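Local coordinates for agenet domain-containing protein (Arabidopsis thaliana, PDB 6IE4) that binds histone H3 tails methylated on lysine through its tandem Agenet domains, and so probably acts as a plant chromatin reader, at residues D101-N105 and E131-F135. Residues are numbered along the deposited sequence; the frame is centred on the assembly and turned at random.
Sequences DAFYN and EQIRF
Build two extended strands, 101-104 and 131-135, that cross nearly at right angles (85°) with axes 8.9 Å apart, closest at Ala102 and Phe135 (CA to CA 7.4 Å). Both belong to one curled antiparallel sheet, so they meet through side chains across the interior of the SH3-like barrel of an Agenet domain. Set Phe135 at m, chi2 -86°: Ala102 CB then lies 3.6 Å from the ring centroid, a CH-pi contact almost on the normal, with Leu140 and Phe126 packing around the pair. Tyr104 is t, chi2 89°, with CD1 3.9 Å from CZ at the edge of the Phe135 ring. Over one Tyr104 face place Ile133 (m, t), CD1 4.2 Å from the ring centroid. Glu131 (chi1 -96°, between wells; chi2 t; chi3 -32°) has OE1 hydrogen-bonded to Ser129 OG; a water donates to its OE2 (2.5 Å) and lies 2.7 Å from Tyr104 OH. Direct contact thus rests on ring and methyl fit, the polar link on water, where Tyr104 packs on a modified side chain of the bound H3 peptide.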
loop_
_atom_site.group_PDB
_atom_site.type_symbol
_atom_site.label_atom_id
_atom_site.label_comp_id
_atom_site.label_asym_id
_atom_site.label_seq_id
_atom_site.Cartn_x
_atom_site.Cartn_y
_atom_site.Cartn_z
ATOM N N ASP A 101 6.752 0.047 5.167
ATOM C CA ASP A 101 6.169 -0.146 3.856
ATOM C C ASP A 101 7.079 0.634 2.937
ATOM O O ASP A 101 7.428 1.776 3.248
ATOM C CB ASP A 101 4.731 0.383 3.728
ATOM C CG ASP A 101 3.699 -0.491 4.401
ATOM O OD1 ASP A 101 3.955 -1.689 4.667
ATOM O OD2 ASP A 101 2.596 0.038 4.626
ATOM N N ALA A 102 7.526 0.005 1.869
ATOM C CA ALA A 102 8.289 0.709 0.858
ATOM C C ALA A 102 7.376 1.005 -0.318
ATOM O O ALA A 102 6.475 0.222 -0.619
ATOM C CB ALA A 102 9.501 -0.118 0.415
ATOM N N PHE A 103 7.627 2.138 -0.990
ATOM C CA PHE A 103 6.886 2.500 -2.195
ATOM C C PHE A 103 7.594 1.884 -3.393
ATOM O O PHE A 103 8.667 2.340 -3.794
ATOM C CB PHE A 103 6.786 4.011 -2.365
ATOM C CG PHE A 103 5.667 4.449 -3.290
ATOM C CD1 PHE A 103 4.333 4.212 -2.964
ATOM C CD2 PHE A 103 5.948 5.040 -4.513
ATOM C CE1 PHE A 103 3.312 4.607 -3.802
ATOM C CE2 PHE A 103 4.935 5.431 -5.355
ATOM C CZ PHE A 103 3.612 5.211 -5.001
ATOM N N TYR A 104 6.964 0.884 -3.994
ATOM C CA TYR A 104 7.575 0.054 -5.017
ATOM C C TYR A 104 6.468 -0.413 -5.961
ATOM O O TYR A 104 5.368 -0.748 -5.511
ATOM C CB TYR A 104 8.298 -1.128 -4.365
ATOM C CG TYR A 104 9.100 -1.998 -5.303
ATOM C CD1 TYR A 104 10.425 -1.715 -5.569
ATOM C CD2 TYR A 104 8.535 -3.103 -5.912
ATOM C CE1 TYR A 104 11.165 -2.504 -6.423
ATOM C CE2 TYR A 104 9.274 -3.904 -6.773
ATOM C CZ TYR A 104 10.590 -3.597 -7.019
ATOM O OH TYR A 104 11.351 -4.373 -7.862
ATOM N N ASN A 105 6.771 -0.441 -7.264
ATOM C CA ASN A 105 5.784 -0.622 -8.324
ATOM C C ASN A 105 4.547 0.227 -8.055
ATOM O O ASN A 105 3.416 -0.247 -8.230
ATOM C CB ASN A 105 5.361 -2.085 -8.465
ATOM C CG ASN A 105 6.509 -2.984 -8.750
ATOM O OD1 ASN A 105 7.574 -2.521 -9.103
ATOM N ND2 ASN A 105 6.295 -4.280 -8.645
ATOM N N GLU A 131 12.500 -11.097 -1.462
ATOM C CA GLU A 131 13.213 -9.980 -2.063
ATOM C C GLU A 131 13.959 -9.141 -1.022
ATOM O O GLU A 131 13.549 -9.008 0.141
ATOM C CB GLU A 131 12.231 -9.091 -2.820
ATOM C CG GLU A 131 12.137 -9.363 -4.289
ATOM C CD GLU A 131 10.961 -8.654 -4.942
ATOM O OE1 GLU A 131 9.918 -8.454 -4.288
ATOM O OE2 GLU A 131 11.121 -8.200 -6.088
ATOM N N GLN A 132 15.019 -8.485 -1.492
ATOM C CA GLN A 132 15.901 -7.716 -0.621
ATOM C C GLN A 132 16.309 -6.516 -1.445
ATOM O O GLN A 132 17.111 -6.664 -2.372
ATOM C CB GLN A 132 17.117 -8.537 -0.199
ATOM C CG GLN A 132 18.155 -7.812 0.670
ATOM C CD GLN A 132 17.771 -7.775 2.135
ATOM O OE1 GLN A 132 17.439 -8.808 2.723
ATOM N NE2 GLN A 132 17.792 -6.581 2.728
ATOM N N ILE A 133 15.767 -5.345 -1.102
ATOM C CA ILE A 133 15.840 -4.139 -1.920
ATOM C C ILE A 133 16.214 -2.950 -1.042
ATOM O O ILE A 133 15.757 -2.847 0.102
ATOM C CB ILE A 133 14.501 -3.891 -2.643
ATOM C CG1 ILE A 133 14.025 -5.192 -3.311
ATOM C CG2 ILE A 133 14.610 -2.697 -3.626
ATOM C CD1 ILE A 133 12.701 -5.088 -4.010
ATOM N N ARG A 134 17.121 -2.108 -1.552
ATOM C CA ARG A 134 17.499 -0.830 -0.941
ATOM C C ARG A 134 16.501 0.286 -1.232
ATOM O O ARG A 134 15.907 0.334 -2.313
ATOM C CB ARG A 134 18.885 -0.411 -1.415
ATOM C CG ARG A 134 19.987 -1.087 -0.634
ATOM C CD ARG A 134 21.352 -0.821 -1.231
ATOM N NE ARG A 134 22.406 -1.640 -0.638
ATOM C CZ ARG A 134 23.696 -1.336 -0.721
ATOM N NH1 ARG A 134 24.610 -2.131 -0.171
ATOM N NH2 ARG A 134 24.066 -0.246 -1.395
ATOM N N PHE A 135 16.285 1.159 -0.238
ATOM C CA PHE A 135 15.428 2.327 -0.405
ATOM C C PHE A 135 15.986 3.522 0.350
ATOM O O PHE A 135 16.679 3.381 1.361
ATOM C CB PHE A 135 13.991 2.074 0.093
ATOM C CG PHE A 135 13.278 0.982 -0.636
ATOM C CD1 PHE A 135 12.592 1.248 -1.814
ATOM C CD2 PHE A 135 13.310 -0.314 -0.160
ATOM C CE1 PHE A 135 11.945 0.245 -2.495
ATOM C CE2 PHE A 135 12.664 -1.328 -0.837
ATOM C CZ PHE A 135 11.969 -1.047 -1.998
HETATM O O HOH W 1 10.284 -6.871 -7.990
#